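Local coordinates for L-methionine gamma-lyase (Fusobacterium nucleatum subsp. nucleatum, PDB 6LXU), which belongs to the Cys/Met metabolism family of enzymes that depend on pyridoxal phosphate, and assembles from four protein chains, at residues T96-L101 against H123-F128; P285-V290 against I315-K320. One frame throughout, in Å; residues are numbered along the deposited sequence.

In the fold
The two contacts belong to different parts of the fold, one among the helices beside the seven-stranded, mostly parallel sheet, the other within the mixed five-stranded sheet. Interaction 1 comes first in sequence and joins the C-terminal ends of helices 89-100 and 115-125 and the residues just after them. Interaction 2 follows, pairing strands 287-291 and 314-319 at one margin of its sheet. Their centres are 38 Å apart and their nearest atoms about 23 Å, so they do not touch. Interaction 1 is buried where a second subunit packs against it and so forms part of a subunit interface, whereas interaction 2 is internal to one chain, no other protein chain of the assembly reaching its two segments.

Interaction 1. Residues T96-L101 against H123-F128; sequences TLWTVL and HGLTRF
Leu125 reaches across to Trp98, placing CD2 over one face of the indole in a CH-pi contact. The methyl stands 4.1 Å from the centroid of the six-membered ring, 29° off its normal, and Leu125 CD2 comes closest to Trp98 CZ3, at 3.7 Å. The other branch turns to the leucines of 96-101: Leu125 CD1 meets Leu101 CD1 at 3.8 Å, the two side chains crossing at about a right angle, and touches Leu97 CD1 more loosely at 4.4 Å. Beside this, Trp98 CH2 approaches Phe128 CD2 at 4.2 Å, each atom approaching the other ring obliquely. In Trp98, CG lies anti to the carbonyl carbon (chi1 -66°), which carries the indole out to Leu125 and Phe128.

No hydrogen bond links the segments; the contact is apolar and buried. It joins the C-terminal ends of helices 89-100 and 115-125 and the residues just after them, in the large domain of the fold-type I architecture of pyridoxal phosphate enzymes. Behind the leucines lie the central strands, Leu97 resting on Ile185 and Leu101 on Val153. On the Trp98 side a second subunit completes the packing: its Met243 O accepts a hydrogen bond from Trp98 NE1, its Trp98 stacks on this indole, and its Phe128 meets the ring edge-to-face. Arg127 NH1 donates to Trp98 O of that same subunit.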
ATOM      1  N   THR A  96      21.086  13.932 -11.223  1.00  5.91           N
ATOM      2  CA  THR A  96      21.615  15.294 -11.307  1.00  6.26           C
ATOM      3  C   THR A  96      22.964  15.321 -12.027  1.00  6.41           C
ATOM      4  O   THR A  96      23.152  16.097 -12.976  1.00  6.64           O
ATOM      5  CB  THR A  96      21.725  15.908  -9.898  1.00  6.44           C
ATOM      6  OG1 THR A  96      20.414  15.995  -9.323  1.00  6.55           O
ATOM      7  CG2 THR A  96      22.323  17.304  -9.962  1.00  6.65           C
ATOM      8  N   LEU A  97      23.888  14.484 -11.599  1.00  6.70           N
ATOM      9  CA  LEU A  97      25.235  14.497 -12.170  1.00  7.08           C
ATOM     10  C   LEU A  97      25.260  14.090 -13.637  1.00  7.18           C
ATOM     11  O   LEU A  97      25.961  14.725 -14.449  1.00  7.44           O
ATOM     12  CB  LEU A  97      26.174  13.640 -11.329  1.00  7.30           C
ATOM     13  CG  LEU A  97      26.440  14.194  -9.920  1.00  7.63           C
ATOM     14  CD1 LEU A  97      27.197  13.186  -9.089  1.00  7.83           C
ATOM     15  CD2 LEU A  97      27.197  15.512  -9.948  1.00  8.11           C
ATOM     16  N   TRP A  98      24.487  13.072 -14.016  1.00  7.25           N
ATOM     17  CA  TRP A  98      24.445  12.673 -15.424  1.00  7.90           C
ATOM     18  C   TRP A  98      23.842  13.747 -16.316  1.00  7.93           C
ATOM     19  O   TRP A  98      24.135  13.793 -17.523  1.00  8.33           O
ATOM     20  CB  TRP A  98      23.662  11.366 -15.637  1.00  8.85           C
ATOM     21  CG  TRP A  98      24.268  10.131 -15.043  1.00  9.93           C
ATOM     22  CD1 TRP A  98      23.619   9.236 -14.252  1.00 10.11           C
ATOM     23  CD2 TRP A  98      25.616   9.641 -15.187  1.00 11.62           C
ATOM     24  NE1 TRP A  98      24.456   8.212 -13.909  1.00 10.78           N
ATOM     25  CE2 TRP A  98      25.698   8.440 -14.446  1.00 12.09           C
ATOM     26  CE3 TRP A  98      26.774  10.107 -15.849  1.00 13.02           C
ATOM     27  CZ2 TRP A  98      26.893   7.696 -14.338  1.00 13.61           C
ATOM     28  CZ3 TRP A  98      27.977   9.360 -15.735  1.00 13.96           C
ATOM     29  CH2 TRP A  98      28.015   8.165 -14.991  1.00 14.13           C
ATOM     30  N   THR A  99      22.953  14.568 -15.761  1.00  7.59           N
ATOM     31  CA  THR A  99      22.351  15.662 -16.513  1.00  7.84           C
ATOM     32  C   THR A  99      23.358  16.775 -16.806  1.00  7.96           C
ATOM     33  O   THR A  99      23.443  17.260 -17.943  1.00  8.58           O
ATOM     34  CB  THR A  99      21.134  16.235 -15.761  1.00  7.84           C
ATOM     35  OG1 THR A  99      20.161  15.192 -15.617  1.00  7.79           O
ATOM     36  CG2 THR A  99      20.500  17.397 -16.520  1.00  7.96           C
ATOM     37  N   VAL A 100      24.088  17.190 -15.787  1.00  7.81           N
ATOM     38  CA  VAL A 100      24.882  18.427 -15.885  1.00  8.16           C
ATOM     39  C   VAL A 100      26.325  18.213 -16.320  1.00  8.33           C
ATOM     40  O   VAL A 100      26.990  19.201 -16.701  1.00  8.75           O
ATOM     41  CB  VAL A 100      24.835  19.265 -14.579  1.00  8.45           C
ATOM     42  CG1 VAL A 100      23.399  19.584 -14.205  1.00  8.71           C
ATOM     43  CG2 VAL A 100      25.581  18.610 -13.433  1.00  8.34           C
ATOM     44  N   LEU A 101      26.823  16.979 -16.278  1.00  8.43           N
ATOM     45  CA  LEU A 101      28.194  16.677 -16.665  1.00  8.81           C
ATOM     46  C   LEU A 101      28.267  16.144 -18.093  1.00  9.16           C
ATOM     47  O   LEU A 101      27.258  15.875 -18.733  1.00  9.47           O
ATOM     48  CB  LEU A 101      28.803  15.659 -15.702  1.00  8.63           C
ATOM     49  CG  LEU A 101      29.046  16.148 -14.273  1.00  8.93           C
ATOM     50  CD1 LEU A 101      29.428  14.985 -13.380  1.00  9.09           C
ATOM     51  CD2 LEU A 101      30.110  17.245 -14.231  1.00  9.08           C
ATOM     52  N   HIS A 123      34.974   6.025  -9.046  1.00 12.41           N
ATOM     53  CA  HIS A 123      34.981   4.852  -9.926  1.00 14.13           C
ATOM     54  C   HIS A 123      33.984   4.880 -11.072  1.00 13.56           C
ATOM     55  O   HIS A 123      34.191   4.162 -12.058  1.00 15.96           O
ATOM     56  CB  HIS A 123      34.774   3.572  -9.107  1.00 16.10           C
ATOM     57  CG  HIS A 123      35.927   3.251  -8.210  1.00 18.91           C
ATOM     58  ND1 HIS A 123      35.795   3.069  -6.850  1.00 22.37           N
ATOM     59  CD2 HIS A 123      37.246   3.114  -8.481  1.00 21.48           C
ATOM     60  CE1 HIS A 123      36.980   2.811  -6.327  1.00 22.57           C
ATOM     61  NE2 HIS A 123      37.876   2.827  -7.295  1.00 22.35           N
ATOM     62  N   GLY A 124      32.891   5.640 -10.942  1.00 12.01           N
ATOM     63  CA  GLY A 124      31.841   5.673 -11.952  1.00 11.93           C
ATOM     64  C   GLY A 124      32.050   6.776 -12.958  1.00 11.48           C
ATOM     65  O   GLY A 124      32.253   6.516 -14.139  1.00 11.72           O
ATOM     66  N   LEU A 125      32.030   8.019 -12.490  1.00 11.40           N
ATOM     67  CA  LEU A 125      32.188   9.175 -13.373  1.00 12.06           C
ATOM     68  C   LEU A 125      33.540   9.150 -14.091  1.00 11.03           C
ATOM     69  O   LEU A 125      33.637   9.534 -15.262  1.00 10.18           O
ATOM     70  CB  LEU A 125      32.093  10.487 -12.584  1.00 13.25           C
ATOM     71  CG  LEU A 125      30.812  10.866 -11.840  1.00 15.20           C
ATOM     72  CD1 LEU A 125      30.948  12.266 -11.255  1.00 15.80           C
ATOM     73  CD2 LEU A 125      29.631  10.773 -12.780  1.00 15.82           C
ATOM     74  N   THR A 126      34.570   8.713 -13.381  1.00 11.17           N
ATOM     75  CA  THR A 126      35.913   8.653 -13.956  1.00 11.79           C
ATOM     76  C   THR A 126      36.007   7.628 -15.092  1.00 11.93           C
ATOM     77  O   THR A 126      36.789   7.818 -16.023  1.00 12.67           O
ATOM     78  CB  THR A 126      36.957   8.340 -12.893  1.00 12.42           C
ATOM     79  OG1 THR A 126      36.609   7.117 -12.262  1.00 13.30           O
ATOM     80  CG2 THR A 126      37.045   9.459 -11.863  1.00 12.33           C
ATOM     81  N   ARG A 127      35.203   6.565 -15.039  1.00 11.78           N
ATOM     82  CA  ARG A 127      35.105   5.606 -16.157  1.00 12.33           C
ATOM     83  C   ARG A 127      34.474   6.191 -17.401  1.00 11.82           C
ATOM     84  O   ARG A 127      34.619   5.603 -18.479  1.00 12.67           O
ATOM     85  CB  ARG A 127      34.292   4.356 -15.773  1.00 13.90           C
ATOM     86  CG  ARG A 127      35.085   3.292 -15.075  1.00 15.15           C
ATOM     87  CD  ARG A 127      34.333   1.971 -15.088  1.00 14.65           C
ATOM     88  NE  ARG A 127      33.093   2.005 -14.297  1.00 14.36           N
ATOM     89  CZ  ARG A 127      31.854   1.755 -14.743  1.00 13.52           C
ATOM     90  NH1 ARG A 127      31.635   1.460 -16.027  1.00 14.04           N
ATOM     91  NH2 ARG A 127      30.825   1.793 -13.902  1.00 13.66           N
ATOM     92  N   PHE A 128      33.747   7.309 -17.257  1.00 11.10           N
ATOM     93  CA  PHE A 128      33.028   7.955 -18.327  1.00 10.85           C
ATOM     94  C   PHE A 128      33.581   9.344 -18.646  1.00 10.69           C
ATOM     95  O   PHE A 128      32.879  10.224 -19.093  1.00 11.59           O
ATOM     96  CB  PHE A 128      31.522   7.927 -18.004  1.00 10.35           C
ATOM     97  CG  PHE A 128      30.946   6.551 -18.143  1.00  9.95           C
ATOM     98  CD1 PHE A 128      30.662   6.049 -19.398  1.00  9.78           C
ATOM     99  CD2 PHE A 128      30.762   5.718 -17.045  1.00  9.79           C
ATOM    100  CE1 PHE A 128      30.154   4.771 -19.555  1.00  9.67           C
ATOM    101  CE2 PHE A 128      30.269   4.423 -17.206  1.00  9.75           C
ATOM    102  CZ  PHE A 128      29.970   3.948 -18.463  1.00  9.73           C
TER

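Interaction 2. Residues P285-V290 against I315-K320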
ATOM      1  N   PRO A 285      33.173   9.100  31.436  1.00 10.46           N
ATOM      2  CA  PRO A 285      34.594   8.697  31.507  1.00 10.99           C
ATOM      3  C   PRO A 285      35.085   7.689  30.475  1.00 11.41           C
ATOM      4  O   PRO A 285      36.280   7.697  30.160  1.00 12.24           O
ATOM      5  CB  PRO A 285      34.742   8.139  32.928  1.00 11.15           C
ATOM      6  CG  PRO A 285      33.607   8.707  33.699  1.00 11.82           C
ATOM      7  CD  PRO A 285      32.484   8.902  32.723  1.00 10.88           C
ATOM      8  N   LYS A 286      34.203   6.853  29.921  1.00 11.16           N
ATOM      9  CA  LYS A 286      34.614   5.863  28.925  1.00 11.62           C
ATOM     10  C   LYS A 286      34.608   6.350  27.479  1.00 10.70           C
ATOM     11  O   LYS A 286      35.030   5.629  26.573  1.00 11.16           O
ATOM     12  CB  LYS A 286      33.789   4.595  29.074  1.00 12.52           C
ATOM     13  CG  LYS A 286      34.051   3.916  30.411  1.00 13.44           C
ATOM     14  CD  LYS A 286      33.351   2.586  30.526  1.00 14.45           C
ATOM     15  CE  LYS A 286      33.536   2.001  31.914  1.00 14.99           C
ATOM     16  NZ  LYS A 286      32.750   0.766  32.087  1.00 15.88           N
ATOM     17  N   VAL A 287      34.167   7.589  27.291  1.00 10.38           N
ATOM     18  CA  VAL A 287      34.101   8.209  25.978  1.00 10.59           C
ATOM     19  C   VAL A 287      35.234   9.216  25.938  1.00 11.05           C
ATOM     20  O   VAL A 287      35.284  10.105  26.778  1.00 14.73           O
ATOM     21  CB  VAL A 287      32.739   8.911  25.768  1.00 10.82           C
ATOM     22  CG1 VAL A 287      32.719   9.665  24.443  1.00 11.19           C
ATOM     23  CG2 VAL A 287      31.618   7.888  25.814  1.00 10.97           C
ATOM     24  N   GLU A 288      36.153   9.084  25.001  1.00 10.45           N
ATOM     25  CA  GLU A 288      37.277  10.024  24.985  1.00 10.76           C
ATOM     26  C   GLU A 288      37.017  11.261  24.151  1.00 10.06           C
ATOM     27  O   GLU A 288      37.623  12.310  24.392  1.00  9.83           O
ATOM     28  CB  GLU A 288      38.587   9.348  24.599  1.00 12.43           C
ATOM     29  CG  GLU A 288      38.728   8.999  23.149  1.00 12.78           C
ATOM     30  CD  GLU A 288      40.042   8.317  22.815  1.00 13.38           C
ATOM     31  OE1 GLU A 288      40.600   7.620  23.682  1.00 14.64           O
ATOM     32  OE2 GLU A 288      40.493   8.467  21.663  1.00 14.46           O
ATOM     33  N   LYS A 289      36.124  11.161  23.158  1.00  9.78           N
ATOM     34  CA  LYS A 289      35.846  12.294  22.292  1.00 10.35           C
ATOM     35  C   LYS A 289      34.456  12.163  21.698  1.00  9.15           C
ATOM     36  O   LYS A 289      34.036  11.051  21.384  1.00  9.10           O
ATOM     37  CB  LYS A 289      36.881  12.328  21.168  1.00 12.51           C
ATOM     38  CG  LYS A 289      36.844  13.552  20.276  1.00 14.90           C
ATOM     39  CD  LYS A 289      38.072  13.528  19.385  1.00 17.09           C
ATOM     40  CE  LYS A 289      38.126  14.718  18.464  1.00 19.47           C
ATOM     41  NZ  LYS A 289      39.189  14.560  17.439  1.00 21.31           N
ATOM     42  N   VAL A 290      33.782  13.296  21.542  1.00  8.63           N
ATOM     43  CA  VAL A 290      32.482  13.339  20.871  1.00  8.69           C
ATOM     44  C   VAL A 290      32.613  14.260  19.667  1.00  8.90           C
ATOM     45  O   VAL A 290      33.215  15.338  19.756  1.00  9.43           O
ATOM     46  CB  VAL A 290      31.386  13.819  21.828  1.00  8.66           C
ATOM     47  CG1 VAL A 290      30.050  13.972  21.088  1.00  8.65           C
ATOM     48  CG2 VAL A 290      31.259  12.847  22.991  1.00  8.84           C
ATOM     49  N   ILE A 315      25.382  11.892  16.076  1.00  7.00           N
ATOM     50  CA  ILE A 315      26.502  12.037  17.026  1.00  7.48           C
ATOM     51  C   ILE A 315      27.465  10.918  16.716  1.00  7.92           C
ATOM     52  O   ILE A 315      27.038   9.759  16.614  1.00  8.84           O
ATOM     53  CB  ILE A 315      26.065  11.875  18.492  1.00  7.50           C
ATOM     54  CG1 ILE A 315      24.885  12.789  18.849  1.00  7.68           C
ATOM     55  CG2 ILE A 315      27.261  12.144  19.410  1.00  7.69           C
ATOM     56  CD1 ILE A 315      24.233  12.447  20.169  1.00  7.68           C
ATOM     57  N   SER A 316      28.754  11.212  16.595  1.00  7.90           N
ATOM     58  CA  SER A 316      29.738  10.132  16.641  1.00  8.35           C
ATOM     59  C   SER A 316      30.610  10.319  17.863  1.00  8.27           C
ATOM     60  O   SER A 316      30.739  11.421  18.394  1.00  8.61           O
ATOM     61  CB  SER A 316      30.580  10.057  15.385  1.00  8.81           C
ATOM     62  OG  SER A 316      29.758   9.754  14.281  1.00 10.26           O
ATOM     63  N   PHE A 317      31.187   9.232  18.339  1.00  8.38           N
ATOM     64  CA  PHE A 317      32.022   9.338  19.529  1.00  8.74           C
ATOM     65  C   PHE A 317      33.041   8.226  19.526  1.00  8.74           C
ATOM     66  O   PHE A 317      32.837   7.170  18.936  1.00  9.22           O
ATOM     67  CB  PHE A 317      31.185   9.363  20.819  1.00  9.20           C
ATOM     68  CG  PHE A 317      30.276   8.173  21.013  1.00  9.54           C
ATOM     69  CD1 PHE A 317      28.996   8.136  20.451  1.00  9.40           C
ATOM     70  CD2 PHE A 317      30.674   7.106  21.810  1.00  9.98           C
ATOM     71  CE1 PHE A 317      28.160   7.048  20.663  1.00 10.01           C
ATOM     72  CE2 PHE A 317      29.842   6.018  22.024  1.00 10.46           C
ATOM     73  CZ  PHE A 317      28.579   5.988  21.446  1.00 10.27           C
ATOM     74  N   GLU A 318      34.169   8.493  20.190  1.00  9.10           N
ATOM     75  CA  GLU A 318      35.273   7.531  20.291  1.00  9.48           C
ATOM     76  C   GLU A 318      35.300   6.940  21.683  1.00  9.64           C
ATOM     77  O   GLU A 318      35.475   7.660  22.668  1.00  9.79           O
ATOM     78  CB  GLU A 318      36.608   8.209  19.999  1.00 10.19           C
ATOM     79  CG  GLU A 318      37.792   7.249  19.881  1.00 11.00           C
ATOM     80  CD  GLU A 318      37.899   6.547  18.539  1.00 11.45           C
ATOM     81  OE1 GLU A 318      37.399   7.087  17.529  1.00 12.37           O
ATOM     82  OE2 GLU A 318      38.539   5.475  18.472  1.00 11.94           O
ATOM     83  N   LEU A 319      35.131   5.637  21.780  1.00  9.56           N
ATOM     84  CA  LEU A 319      35.304   4.944  23.041  1.00 10.29           C
ATOM     85  C   LEU A 319      36.798   4.775  23.321  1.00 10.89           C
ATOM     86  O   LEU A 319      37.547   4.340  22.445  1.00 11.24           O
ATOM     87  CB  LEU A 319      34.646   3.574  22.986  1.00 10.34           C
ATOM     88  CG  LEU A 319      33.125   3.614  22.858  1.00 10.63           C
ATOM     89  CD1 LEU A 319      32.609   2.240  22.468  1.00 11.12           C
ATOM     90  CD2 LEU A 319      32.502   4.095  24.152  1.00 11.12           C
ATOM     91  N   LYS A 320      37.235   5.108  24.537  1.00 11.93           N
ATOM     92  CA  LYS A 320      38.673   5.012  24.854  1.00 12.81           C
ATOM     93  C   LYS A 320      39.216   3.583  24.781  1.00 13.33           C
ATOM     94  O   LYS A 320      40.431   3.394  24.552  1.00 14.06           O
ATOM     95  CB  LYS A 320      38.983   5.654  26.207  1.00 13.46           C
ATOM     96  CG  LYS A 320      38.519   4.891  27.426  1.00 14.00           C
ATOM     97  CD  LYS A 320      38.641   5.780  28.650  1.00 14.58           C
ATOM     98  CE  LYS A 320      38.545   4.999  29.939  1.00 15.11           C
ATOM     99  NZ  LYS A 320      39.860   4.416  30.338  1.00 15.37           N
TER
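Val290 and Phe317 face each other as an antiparallel non-hydrogen-bonded pair, and the tightly packed side of the contact starts here. Val290 CG2 lies 4.1 Å from Phe317 CB, while its other methyl, CG1, turns to Ile315 CG2 at 3.7 Å. Val287 adds its own branches, CG1 against Phe317 CB and CG2 near the ring, crossing the phenylalanine at about a right angle. Leu319 CD2 reaches the edge of the Phe317 ring in its plane.

The backbone pairing carries a classic beta bulge, in which Glu288 and Lys289 together face Glu318. Glu288 N donates to Glu318 O at 2.8 Å, and Lys289 O receives Glu318 N at the same distance. Beyond the bulge, Lys320 N closes the pairing on Lys286 O at 3.0 Å.

By contrast, Glu288, Lys289 and Lys320 are exposed. Glu288 and Glu318 run side by side in the same direction; Glu288 OE2 packs against Glu318 CG at 3.5 Å, and the carboxylates, 4.8 Å apart between their OE2 atoms, probably repel each other mildly. The Glu318 carboxylate is held by Thr371 OG1 and Gly373 N. With CG between its backbone N and carbonyl carbon (chi1 73°), Lys320 lays its aliphatic chain along the other segment, CD meeting Pro285 O at 3.4 Å.

Both strands belong to the C-terminal (small) domain of the fold-type I architecture. Strand 287-291 forms the outer margin of the mixed sheet within this chain, and 314-319 separates it from 374-378, where Val375 touches Phe317 and Leu319. Helix 263-282 packs on Ile315, Phe317 and Val290, and helix 322-332 on Phe317 and Leu319.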